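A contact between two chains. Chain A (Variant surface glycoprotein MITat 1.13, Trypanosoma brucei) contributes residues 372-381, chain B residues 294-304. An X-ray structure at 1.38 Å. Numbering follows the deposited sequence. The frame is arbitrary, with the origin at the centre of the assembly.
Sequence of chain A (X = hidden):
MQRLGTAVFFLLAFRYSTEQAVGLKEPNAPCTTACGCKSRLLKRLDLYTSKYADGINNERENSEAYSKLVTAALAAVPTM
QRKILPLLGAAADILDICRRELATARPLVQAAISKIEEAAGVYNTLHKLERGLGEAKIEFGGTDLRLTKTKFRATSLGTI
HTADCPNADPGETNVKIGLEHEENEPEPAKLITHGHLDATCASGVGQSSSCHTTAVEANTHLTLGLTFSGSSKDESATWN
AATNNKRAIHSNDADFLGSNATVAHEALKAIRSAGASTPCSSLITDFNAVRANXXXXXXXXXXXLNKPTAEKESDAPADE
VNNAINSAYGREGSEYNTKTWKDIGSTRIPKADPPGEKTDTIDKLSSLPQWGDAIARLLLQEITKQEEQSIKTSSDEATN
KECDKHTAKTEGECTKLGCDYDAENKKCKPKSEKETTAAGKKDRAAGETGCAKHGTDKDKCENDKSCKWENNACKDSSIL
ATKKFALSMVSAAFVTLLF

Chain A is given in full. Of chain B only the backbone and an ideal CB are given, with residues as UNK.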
# COMPACT_ATOMS: atom_id res chain seq x y z
N GLY A 372 -26.33 -2.52 18.46
CA GLY A 372 -26.81 -3.88 18.25
C GLY A 372 -27.51 -4.46 19.46
O GLY A 372 -28.55 -5.11 19.33
N ASP A 373 -26.90 -4.29 20.65
CA ASP A 373 -27.54 -4.74 21.88
C ASP A 373 -28.90 -4.07 22.04
O ASP A 373 -29.89 -4.72 22.42
CB ASP A 373 -26.64 -4.37 23.07
CG ASP A 373 -27.00 -5.09 24.33
OD1 ASP A 373 -27.81 -6.04 24.28
OD2 ASP A 373 -26.45 -4.75 25.40
N ALA A 374 -28.97 -2.77 21.75
CA ALA A 374 -30.24 -2.07 21.87
C ALA A 374 -31.28 -2.67 20.93
O ALA A 374 -32.45 -2.82 21.30
CB ALA A 374 -30.05 -0.58 21.58
N ILE A 375 -30.88 -2.98 19.70
CA ILE A 375 -31.83 -3.55 18.74
C ILE A 375 -32.38 -4.87 19.27
O ILE A 375 -33.59 -5.14 19.22
CB ILE A 375 -31.16 -3.71 17.36
CG1 ILE A 375 -30.86 -2.34 16.75
CG2 ILE A 375 -32.01 -4.55 16.44
CD1 ILE A 375 -30.14 -2.38 15.42
N ALA A 376 -31.50 -5.74 19.76
CA ALA A 376 -31.98 -7.00 20.30
C ALA A 376 -32.95 -6.77 21.46
O ALA A 376 -33.98 -7.44 21.57
CB ALA A 376 -30.78 -7.84 20.74
N ARG A 377 -32.62 -5.82 22.34
CA ARG A 377 -33.44 -5.58 23.52
C ARG A 377 -34.78 -4.97 23.14
O ARG A 377 -35.82 -5.33 23.72
CB ARG A 377 -32.67 -4.69 24.50
CG ARG A 377 -31.46 -5.38 25.13
CD ARG A 377 -30.50 -4.42 25.87
NE ARG A 377 -29.50 -5.19 26.61
CZ ARG A 377 -29.59 -5.50 27.90
NH1 ARG A 377 -30.60 -5.07 28.64
NH2 ARG A 377 -28.67 -6.24 28.48
N LEU A 378 -34.78 -4.09 22.14
CA LEU A 378 -36.03 -3.49 21.67
C LEU A 378 -36.93 -4.53 21.02
O LEU A 378 -38.16 -4.49 21.18
CB LEU A 378 -35.73 -2.36 20.67
CG LEU A 378 -35.14 -1.10 21.27
CD1 LEU A 378 -34.37 -0.31 20.23
CD2 LEU A 378 -36.22 -0.25 21.91
N LEU A 379 -36.36 -5.46 20.24
CA LEU A 379 -37.18 -6.49 19.63
C LEU A 379 -37.69 -7.47 20.68
O LEU A 379 -38.83 -7.95 20.60
CB LEU A 379 -36.41 -7.19 18.52
CG LEU A 379 -36.01 -6.34 17.30
CD1 LEU A 379 -35.06 -7.10 16.43
CD2 LEU A 379 -37.24 -5.94 16.52
N LEU A 380 -36.86 -7.78 21.68
CA LEU A 380 -37.31 -8.68 22.73
C LEU A 380 -38.47 -8.05 23.49
O LEU A 380 -39.45 -8.72 23.84
CB LEU A 380 -36.15 -9.01 23.67
CG LEU A 380 -36.44 -9.95 24.84
CD1 LEU A 380 -36.97 -11.27 24.31
CD2 LEU A 380 -35.22 -10.14 25.70
N GLN A 381 -38.37 -6.75 23.76
CA GLN A 381 -39.46 -6.04 24.41
C GLN A 381 -40.76 -6.24 23.65
O GLN A 381 -41.82 -6.46 24.25
CB GLN A 381 -39.12 -4.56 24.49
CG GLN A 381 -40.25 -3.72 25.06
CD GLN A 381 -40.11 -3.52 26.56
OE1 GLN A 381 -40.17 -4.49 27.34
NE2 GLN A 381 -39.91 -2.27 26.98
N UNK B 294 -18.51 -12.19 24.45
CA UNK B 294 -19.09 -11.94 25.79
C UNK B 294 -20.57 -11.56 25.77
O UNK B 294 -21.22 -11.64 26.83
CB UNK B 294 -18.31 -10.82 26.49
N UNK B 295 -21.13 -11.15 24.62
CA UNK B 295 -22.54 -10.77 24.60
C UNK B 295 -23.49 -11.97 24.50
O UNK B 295 -24.68 -11.83 24.79
CB UNK B 295 -22.80 -9.82 23.43
N UNK B 296 -23.02 -13.14 24.08
CA UNK B 296 -23.92 -14.20 23.63
C UNK B 296 -24.72 -14.83 24.77
O UNK B 296 -25.95 -14.95 24.67
CB UNK B 296 -23.12 -15.29 22.91
N UNK B 297 -24.07 -15.22 25.86
CA UNK B 297 -24.79 -16.03 26.86
C UNK B 297 -25.93 -15.26 27.52
O UNK B 297 -27.02 -15.82 27.72
CB UNK B 297 -23.82 -16.52 27.94
N UNK B 298 -25.72 -13.99 27.85
CA UNK B 298 -26.78 -13.23 28.49
C UNK B 298 -27.99 -13.15 27.58
O UNK B 298 -29.12 -13.26 28.05
CB UNK B 298 -26.29 -11.83 28.86
N UNK B 299 -27.80 -12.96 26.28
CA UNK B 299 -28.96 -12.86 25.40
C UNK B 299 -29.66 -14.21 25.24
O UNK B 299 -30.86 -14.25 25.01
CB UNK B 299 -28.54 -12.32 24.03
N UNK B 300 -28.93 -15.32 25.30
CA UNK B 300 -29.60 -16.62 25.36
C UNK B 300 -30.54 -16.69 26.55
O UNK B 300 -31.68 -17.16 26.45
CB UNK B 300 -28.57 -17.75 25.44
N UNK B 301 -30.06 -16.28 27.72
CA UNK B 301 -30.90 -16.27 28.91
C UNK B 301 -32.12 -15.40 28.67
O UNK B 301 -33.26 -15.79 28.95
CB UNK B 301 -30.12 -15.77 30.13
N UNK B 302 -31.91 -14.19 28.16
CA UNK B 302 -33.01 -13.25 28.01
C UNK B 302 -34.02 -13.72 26.96
O UNK B 302 -35.23 -13.61 27.17
CB UNK B 302 -32.47 -11.87 27.64
N UNK B 303 -33.54 -14.22 25.82
CA UNK B 303 -34.41 -14.54 24.70
C UNK B 303 -34.87 -15.99 24.66
O UNK B 303 -35.96 -16.26 24.14
CB UNK B 303 -33.69 -14.21 23.39
N UNK B 304 -34.05 -16.94 25.15
CA UNK B 304 -34.37 -18.35 24.99
C UNK B 304 -34.73 -19.05 26.30
O UNK B 304 -35.26 -20.16 26.24
CB UNK B 304 -33.19 -19.07 24.34

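The helix of chain A, 372-381, and that of chain B run nearly parallel, their axes 12° apart and 10.9 Å at closest approach.

Position 294 is out of reach. Its phi of -61° is compatible with proline but not specific to it; the residue is P294(B).

At 295, CA-to-CB points toward chain A, yet no chain A atom lies within 5.5 Å of the ideal CB. The carboxylate of D373(A) lies in this direction, so a long basic or donor-bearing side chain would suit. K295(B) brings NZ to 3.9 Å from OD2 of D373(A), a long salt bridge without a hydrogen bond.

Positions 296 and 297 are out of reach and chain A sets no preference; they are F296(B) and K297(B).

Position 298 points toward chain A with space ahead of its CB, and the guanidinium of R377(A) lies beyond. A medium or long side chain, apolar or acidic, could fit. It is L298(B), whose CD2 comes to 4.0 Å from NH2 of R377(A), at an oblique angle to the guanidinium.

Position 299 is directed sideways, but CA of 299 is 8.3 Å from CA of A376(A), whose small methyl leaves a gap. D373(A) and R377(A) lie nearby, joined by a salt bridge with NE of R377(A) 3.0 Å from OD1 of D373(A). A long, flexible side chain could turn in. M299(B), with chi angles t, p, p, does so: its CE packs 3.8 Å from CB of A376(A) and lies 3.5 Å from OD1 of D373(A).

Positions 300 and 301 are out of reach; they are V300(B) and I301(B).

At 302 the ideal CB points toward chain A, 3.8 Å from CD2 of L380(A), so an aliphatic stem suits. The nearby guanidinium would favour an acidic end on charge alone, though apolar chains also fit. K302(B) packs its CB against that leucine methyl, its CE lies over one face of the R377(A) guanidinium, and its NZ is 3.6 Å from NH1 of R377(A). These like charges form no mutual hydrogen bond; both nitrogens are hydrogen-bonded elsewhere in the structure.

At 303, CA is 6.8 Å from CA of L380(A). The ideal CB of 303, directed sideways, is 4.5 Å from CD1 of L380(A). This close approach suits a small residue, without excluding others. In A303(B), CA lies 4.2 Å from CD1 of L380(A).

Position 304 is out of reach; it is L304(B).

Chain B (294-304) PKFKLMVIKAL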
# COMPACT_ATOMS: atom_id res chain seq x y z
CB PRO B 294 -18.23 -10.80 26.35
CG PRO B 294 -16.94 -10.85 25.54
CD PRO B 294 -17.34 -11.33 24.17
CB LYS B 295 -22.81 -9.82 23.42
CG LYS B 295 -22.03 -8.50 23.45
CD LYS B 295 -22.63 -7.51 24.44
CE LYS B 295 -21.92 -6.17 24.36
NZ LYS B 295 -22.60 -5.11 25.12
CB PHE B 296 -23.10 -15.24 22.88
CG PHE B 296 -23.88 -16.42 22.41
CD1 PHE B 296 -24.82 -16.31 21.41
CD2 PHE B 296 -23.66 -17.66 22.97
CE1 PHE B 296 -25.52 -17.44 21.00
CE2 PHE B 296 -24.33 -18.77 22.56
CZ PHE B 296 -25.27 -18.67 21.57
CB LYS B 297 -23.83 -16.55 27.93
CG LYS B 297 -22.93 -17.69 27.48
CD LYS B 297 -22.20 -18.29 28.68
CE LYS B 297 -21.20 -19.35 28.27
NZ LYS B 297 -20.29 -19.72 29.39
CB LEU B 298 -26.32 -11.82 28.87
CG LEU B 298 -27.40 -10.94 29.48
CD1 LEU B 298 -27.95 -11.58 30.77
CD2 LEU B 298 -26.88 -9.54 29.76
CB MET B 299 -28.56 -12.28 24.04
CG MET B 299 -29.73 -11.79 23.21
SD MET B 299 -30.61 -10.38 23.85
CE MET B 299 -29.36 -9.12 24.01
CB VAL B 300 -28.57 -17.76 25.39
CG1 VAL B 300 -29.22 -19.08 25.73
CG2 VAL B 300 -27.84 -17.85 24.08
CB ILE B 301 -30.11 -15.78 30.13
CG1 ILE B 301 -28.95 -16.73 30.45
CG2 ILE B 301 -31.04 -15.60 31.33
CD1 ILE B 301 -28.07 -16.28 31.58
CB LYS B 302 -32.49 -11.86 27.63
CG LYS B 302 -31.70 -11.17 28.73
CD LYS B 302 -30.90 -9.96 28.22
CE LYS B 302 -31.74 -8.73 28.09
NZ LYS B 302 -32.23 -8.19 29.41
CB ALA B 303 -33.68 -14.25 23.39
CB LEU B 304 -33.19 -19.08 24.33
CG LEU B 304 -32.89 -18.71 22.88
CD1 LEU B 304 -31.57 -19.28 22.40
CD2 LEU B 304 -34.03 -19.14 21.97
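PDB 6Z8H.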